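Local coordinates for small TOPRIM domain protein (Geobacillus stearothermophilus, PDB 2FCJ), which is of unknown function but carries a Toprim domain, the catalytic domain shared by topoisomerases, DnaG-type primases and some nucleases, at residues R2-V7 against N24-I29; Y51-L56 against P75-L80. One frame throughout, in Å; residues are numbered along the deposited sequence.

Contact 1 (R2-V7 against N24-I29); sequences RRVEKV and NEPVVI
Lys6, at the start of strand 6-10, reaches with its side chain to Glu25, which lies ahead of strand 28-31; the two strands are the first and last elements of the beta-alpha-beta unit made by strand 6-10, helix 13-22 and strand 28-31 of the Toprim fold. The lysine can be followed outward. Its CB lies 4.3 Å from Val27 CG2; CG stands anti to the carbonyl carbon (chi1 -63°), and the chain beyond runs extended. CD and CE pass both carboxylate oxygens of Glu25, with CE 3.6 Å from OE1, and NZ ends in a salt bridge 2.9 Å from OE2, reached on its syn side and close to the carboxylate plane. The two side chains cross at about a right angle. The long aliphatic chain suits the place because it spans from strand to carboxylate. Glu25 OE2 is gripped by two donors, the second being Asp107 N, and Phe106 gives the lysine a cation-pi partner. Val4 lays CG2 against CB and CG of Pro26, their apolar surfaces shielding one another, while its CG1 reaches Val28 CG2. Val28 N donates to Lys6 O at 3.1 Å, and one residue on, Val7 CA brings its hydrogen to Val28 O at 3.2 Å.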
# COMPACT_ATOMS: atom_id res chain seq x y z
N ARG A 2 -17.64 -7.26 10.15
CA ARG A 2 -16.81 -6.60 11.13
C ARG A 2 -16.22 -5.31 10.56
O ARG A 2 -16.25 -5.08 9.34
CB ARG A 2 -15.72 -7.56 11.57
CG ARG A 2 -16.31 -8.76 12.29
CD ARG A 2 -15.40 -9.95 12.20
NE ARG A 2 -14.30 -9.84 13.14
CZ ARG A 2 -14.36 -10.25 14.40
NH1 ARG A 2 -15.47 -10.80 14.86
NH2 ARG A 2 -13.32 -10.08 15.21
N ARG A 3 -15.77 -4.43 11.43
CA ARG A 3 -15.30 -3.14 11.00
C ARG A 3 -14.03 -3.29 10.17
O ARG A 3 -13.19 -4.16 10.38
CB ARG A 3 -15.06 -2.24 12.20
CG ARG A 3 -13.85 -2.64 13.05
CD ARG A 3 -14.02 -2.10 14.47
NE ARG A 3 -14.06 -0.65 14.48
CZ ARG A 3 -14.55 0.09 15.46
NH1 ARG A 3 -14.51 1.41 15.38
NH2 ARG A 3 -14.99 -0.49 16.55
N VAL A 4 -13.89 -2.44 9.16
CA VAL A 4 -12.69 -2.46 8.35
C VAL A 4 -11.60 -1.66 9.05
O VAL A 4 -11.85 -0.53 9.49
CB VAL A 4 -12.98 -1.87 6.95
CG1 VAL A 4 -11.70 -1.76 6.14
CG2 VAL A 4 -13.99 -2.73 6.23
N GLU A 5 -10.44 -2.30 9.25
CA GLU A 5 -9.34 -1.68 9.99
C GLU A 5 -8.09 -1.46 9.15
O GLU A 5 -7.26 -0.61 9.46
CB GLU A 5 -8.95 -2.53 11.19
CG GLU A 5 -10.10 -2.88 12.11
CD GLU A 5 -9.67 -2.98 13.55
OE1 GLU A 5 -8.66 -3.65 13.83
OE2 GLU A 5 -10.33 -2.36 14.39
N LYS A 6 -7.95 -2.24 8.09
CA LYS A 6 -6.73 -2.21 7.30
C LYS A 6 -6.81 -1.18 6.21
O LYS A 6 -7.82 -1.06 5.53
CB LYS A 6 -6.48 -3.58 6.70
CG LYS A 6 -6.26 -4.64 7.75
CD LYS A 6 -5.96 -5.98 7.11
CE LYS A 6 -6.11 -7.10 8.12
NZ LYS A 6 -5.59 -8.37 7.54
N VAL A 7 -5.67 -0.55 5.97
CA VAL A 7 -5.53 0.49 4.96
C VAL A 7 -4.20 0.29 4.23
O VAL A 7 -3.16 0.12 4.89
CB VAL A 7 -5.51 1.87 5.61
CG1 VAL A 7 -5.37 2.96 4.54
CG2 VAL A 7 -6.77 2.10 6.44
N ASN A 24 -8.86 -10.33 -0.79
CA ASN A 24 -10.07 -11.09 -0.50
C ASN A 24 -10.76 -10.65 0.78
O ASN A 24 -11.58 -11.38 1.34
CB ASN A 24 -9.76 -12.59 -0.44
CG ASN A 24 -11.00 -13.46 -0.49
OD1 ASN A 24 -11.94 -13.18 -1.22
ND2 ASN A 24 -11.00 -14.52 0.30
N GLU A 25 -10.38 -9.48 1.28
CA GLU A 25 -11.09 -8.84 2.39
C GLU A 25 -11.21 -7.35 2.06
O GLU A 25 -10.45 -6.83 1.24
CB GLU A 25 -10.31 -9.05 3.69
CG GLU A 25 -8.88 -8.49 3.68
CD GLU A 25 -8.19 -8.60 5.02
OE1 GLU A 25 -8.82 -8.18 6.03
OE2 GLU A 25 -7.02 -9.05 5.10
N PRO A 26 -12.19 -6.66 2.67
CA PRO A 26 -12.30 -5.22 2.44
C PRO A 26 -11.13 -4.45 3.07
O PRO A 26 -10.76 -4.70 4.20
CB PRO A 26 -13.62 -4.85 3.14
CG PRO A 26 -13.83 -5.92 4.13
CD PRO A 26 -13.27 -7.17 3.53
N VAL A 27 -10.47 -3.63 2.26
CA VAL A 27 -9.33 -2.87 2.73
C VAL A 27 -9.51 -1.52 2.10
O VAL A 27 -9.90 -1.43 0.94
CB VAL A 27 -8.01 -3.50 2.23
CG1 VAL A 27 -6.82 -2.56 2.49
CG2 VAL A 27 -7.78 -4.87 2.86
N VAL A 28 -9.30 -0.45 2.87
CA VAL A 28 -9.32 0.86 2.27
C VAL A 28 -8.00 1.05 1.54
O VAL A 28 -6.93 0.91 2.14
CB VAL A 28 -9.46 1.98 3.33
CG1 VAL A 28 -9.53 3.35 2.66
CG2 VAL A 28 -10.67 1.74 4.23
N ILE A 29 -8.08 1.40 0.26
CA ILE A 29 -6.89 1.67 -0.52
C ILE A 29 -6.87 3.13 -0.90
O ILE A 29 -7.79 3.63 -1.56
CB ILE A 29 -6.81 0.83 -1.80
CG1 ILE A 29 -6.98 -0.64 -1.46
CG2 ILE A 29 -5.47 1.06 -2.49
CD1 ILE A 29 -7.07 -1.53 -2.69
O HOH W 1 -8.71 -9.63 8.09

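Contact 2 (Y51-L56 against P75-L80)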
# COMPACT_ATOMS: atom_id res chain seq x y z
N TYR A 51 -6.19 2.73 13.03
CA TYR A 51 -6.24 1.82 11.89
C TYR A 51 -4.92 1.10 11.72
O TYR A 51 -3.89 1.50 12.29
CB TYR A 51 -6.56 2.57 10.60
CG TYR A 51 -8.01 2.92 10.43
CD1 TYR A 51 -8.81 2.24 9.52
CD2 TYR A 51 -8.59 3.93 11.18
CE1 TYR A 51 -10.13 2.59 9.35
CE2 TYR A 51 -9.91 4.28 11.01
CZ TYR A 51 -10.68 3.59 10.11
OH TYR A 51 -12.01 3.92 9.94
N ASP A 52 -4.94 0.06 10.90
CA ASP A 52 -3.76 -0.75 10.63
C ASP A 52 -3.28 -0.37 9.22
O ASP A 52 -3.83 -0.83 8.22
CB ASP A 52 -4.15 -2.24 10.71
CG ASP A 52 -2.97 -3.17 10.57
OD1 ASP A 52 -1.82 -2.75 10.80
OD2 ASP A 52 -3.19 -4.38 10.29
N VAL A 53 -2.25 0.46 9.15
CA VAL A 53 -1.95 1.18 7.91
C VAL A 53 -0.61 0.71 7.34
O VAL A 53 0.36 0.51 8.08
CB VAL A 53 -1.87 2.70 8.16
CG1 VAL A 53 -1.60 3.45 6.88
CG2 VAL A 53 -3.14 3.21 8.81
N TYR A 54 -0.58 0.57 6.01
CA TYR A 54 0.58 0.07 5.28
C TYR A 54 0.83 1.01 4.12
O TYR A 54 -0.12 1.53 3.51
CB TYR A 54 0.31 -1.32 4.73
CG TYR A 54 -0.02 -2.34 5.79
CD1 TYR A 54 0.96 -3.18 6.30
CD2 TYR A 54 -1.29 -2.42 6.33
CE1 TYR A 54 0.65 -4.11 7.29
CE2 TYR A 54 -1.60 -3.36 7.31
CZ TYR A 54 -0.62 -4.18 7.78
OH TYR A 54 -0.94 -5.11 8.75
N LEU A 55 2.09 1.20 3.78
CA LEU A 55 2.50 1.92 2.58
C LEU A 55 3.24 0.97 1.64
O LEU A 55 4.26 0.37 2.02
CB LEU A 55 3.44 3.08 2.96
CG LEU A 55 4.03 3.82 1.77
CD1 LEU A 55 3.00 4.61 0.99
CD2 LEU A 55 5.15 4.73 2.25
N LEU A 56 2.74 0.87 0.41
CA LEU A 56 3.35 0.04 -0.63
C LEU A 56 3.78 0.92 -1.81
O LEU A 56 2.93 1.38 -2.57
CB LEU A 56 2.35 -1.02 -1.11
CG LEU A 56 2.81 -1.92 -2.28
CD1 LEU A 56 4.03 -2.75 -1.90
CD2 LEU A 56 1.67 -2.79 -2.79
N PRO A 75 4.75 8.11 10.77
CA PRO A 75 5.60 7.00 11.19
C PRO A 75 4.80 5.74 11.56
O PRO A 75 5.35 4.64 11.58
CB PRO A 75 6.33 7.58 12.42
CG PRO A 75 5.43 8.68 12.91
CD PRO A 75 4.89 9.29 11.66
N GLU A 76 3.49 5.90 11.74
CA GLU A 76 2.62 4.80 12.16
C GLU A 76 2.44 3.80 11.04
O GLU A 76 2.10 2.64 11.30
CB GLU A 76 1.23 5.34 12.56
CG GLU A 76 1.23 6.18 13.81
CD GLU A 76 1.25 7.67 13.53
OE1 GLU A 76 1.87 8.11 12.53
OE2 GLU A 76 0.66 8.42 14.31
N ALA A 77 2.60 4.27 9.81
CA ALA A 77 2.37 3.44 8.64
C ALA A 77 3.50 2.44 8.47
O ALA A 77 4.69 2.81 8.47
CB ALA A 77 2.24 4.30 7.40
N GLU A 78 3.15 1.17 8.33
CA GLU A 78 4.13 0.12 8.11
C GLU A 78 4.52 0.01 6.64
O GLU A 78 3.64 -0.04 5.77
CB GLU A 78 3.53 -1.21 8.57
CG GLU A 78 4.45 -2.41 8.47
CD GLU A 78 3.79 -3.66 9.02
OE1 GLU A 78 2.77 -3.52 9.72
OE2 GLU A 78 4.31 -4.76 8.74
N HIS A 79 5.81 -0.08 6.36
CA HIS A 79 6.26 -0.13 4.98
C HIS A 79 6.30 -1.55 4.42
O HIS A 79 6.89 -2.44 5.04
CB HIS A 79 7.63 0.53 4.86
CG HIS A 79 7.60 2.00 5.13
ND1 HIS A 79 8.13 2.94 4.27
CD2 HIS A 79 7.05 2.70 6.15
CE1 HIS A 79 7.95 4.15 4.78
NE2 HIS A 79 7.25 4.03 5.89
N LEU A 80 5.64 -1.75 3.29
CA LEU A 80 5.68 -3.01 2.56
C LEU A 80 6.50 -2.83 1.31
O LEU A 80 6.54 -1.74 0.74
CB LEU A 80 4.27 -3.43 2.16
CG LEU A 80 3.33 -3.71 3.33
CD1 LEU A 80 1.98 -4.17 2.80
CD2 LEU A 80 3.95 -4.77 4.23
O HOH W 2 -0.83 1.75 11.44
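Tyr54 and Leu80 pack in the buried part of this pairing, where CD1 of the tyrosine lies 3.8 Å from CD1 of the leucine and the two side chains cross obliquely. Leu80 CG is anti to its own carbonyl carbon (chi1 -63°), and CG, CD1 and CD2 of Leu80 all gather at Tyr54 CD1. Leu56 adds CD1, 4.1 Å from Leu80 CB, and Leu101 of helix 94-103 touches Leu80, so bulky aliphatic groups suit this face. On the other face Leu55 sets CD2 over one face of the His79 imidazole, 4.2 Å from its centroid, a CH-pi contact; Val53 meets Ala77 through CG1 and CB, and Phe70 of helix 61-73 touches both Ala77 and Leu55, a single methyl suiting so close a meeting of strand and helix.

The backbones belong to a beta-alpha-beta crossover, strand 52-56, helix 61-73 and strand 78-80, which puts 78-80 at the edge of the parallel Toprim sheet. Leu55 is gripped twice: its N donates to Glu78 O and its O accepts from Leu80 N, the latter bond nearly straight at 170°. Before it, Glu78 N reaches Val53 O at 2.9 Å.

On the same face as the buried Tyr54, Leu56 and Leu80, the packing gives way to a polar edge at the exposed Glu78. Extended from a CG anti to its N, Glu78 runs beside Tyr54 in the same direction and brings OE1 to 3.3 Å from ring atom CE1, the ring and carboxylate planes turned 42° apart. Tyr54 OH instead donates to Asp52 OD2 at 2.8 Å; Asp52 OD1 and Glu78 OE1 stay 4.8 Å apart, so their like charges probably repel mildly. Where the backbones diverge, a water accepts from Val53 N at 3.0 Å and lies within bonding distance of the carbonyl oxygens of Tyr51 and Glu76.

Contacts 1 and 2 follow one another along the chain, and each closes a beta-alpha-beta unit of the same parallel sheet, with strand order 28-31, 6-10, 52-56, 78-80. Their centres lie about 13 Å apart, and they meet where the inner strands 6-10 and 52-56 are neighbours: Glu5 O is 2.8 Å from Asp52 N and Val7 O 2.9 Å from Tyr54 N, both probably hydrogen bonds. The Tyr51 ring packs beside Glu5 O through CD1. Contact 1 is a surface contact at one edge strand, whereas contact 2 is mostly buried. Phe106 stacks edge-to-face with Tyr54 of contact 2, and the same residue also lies against contact 1.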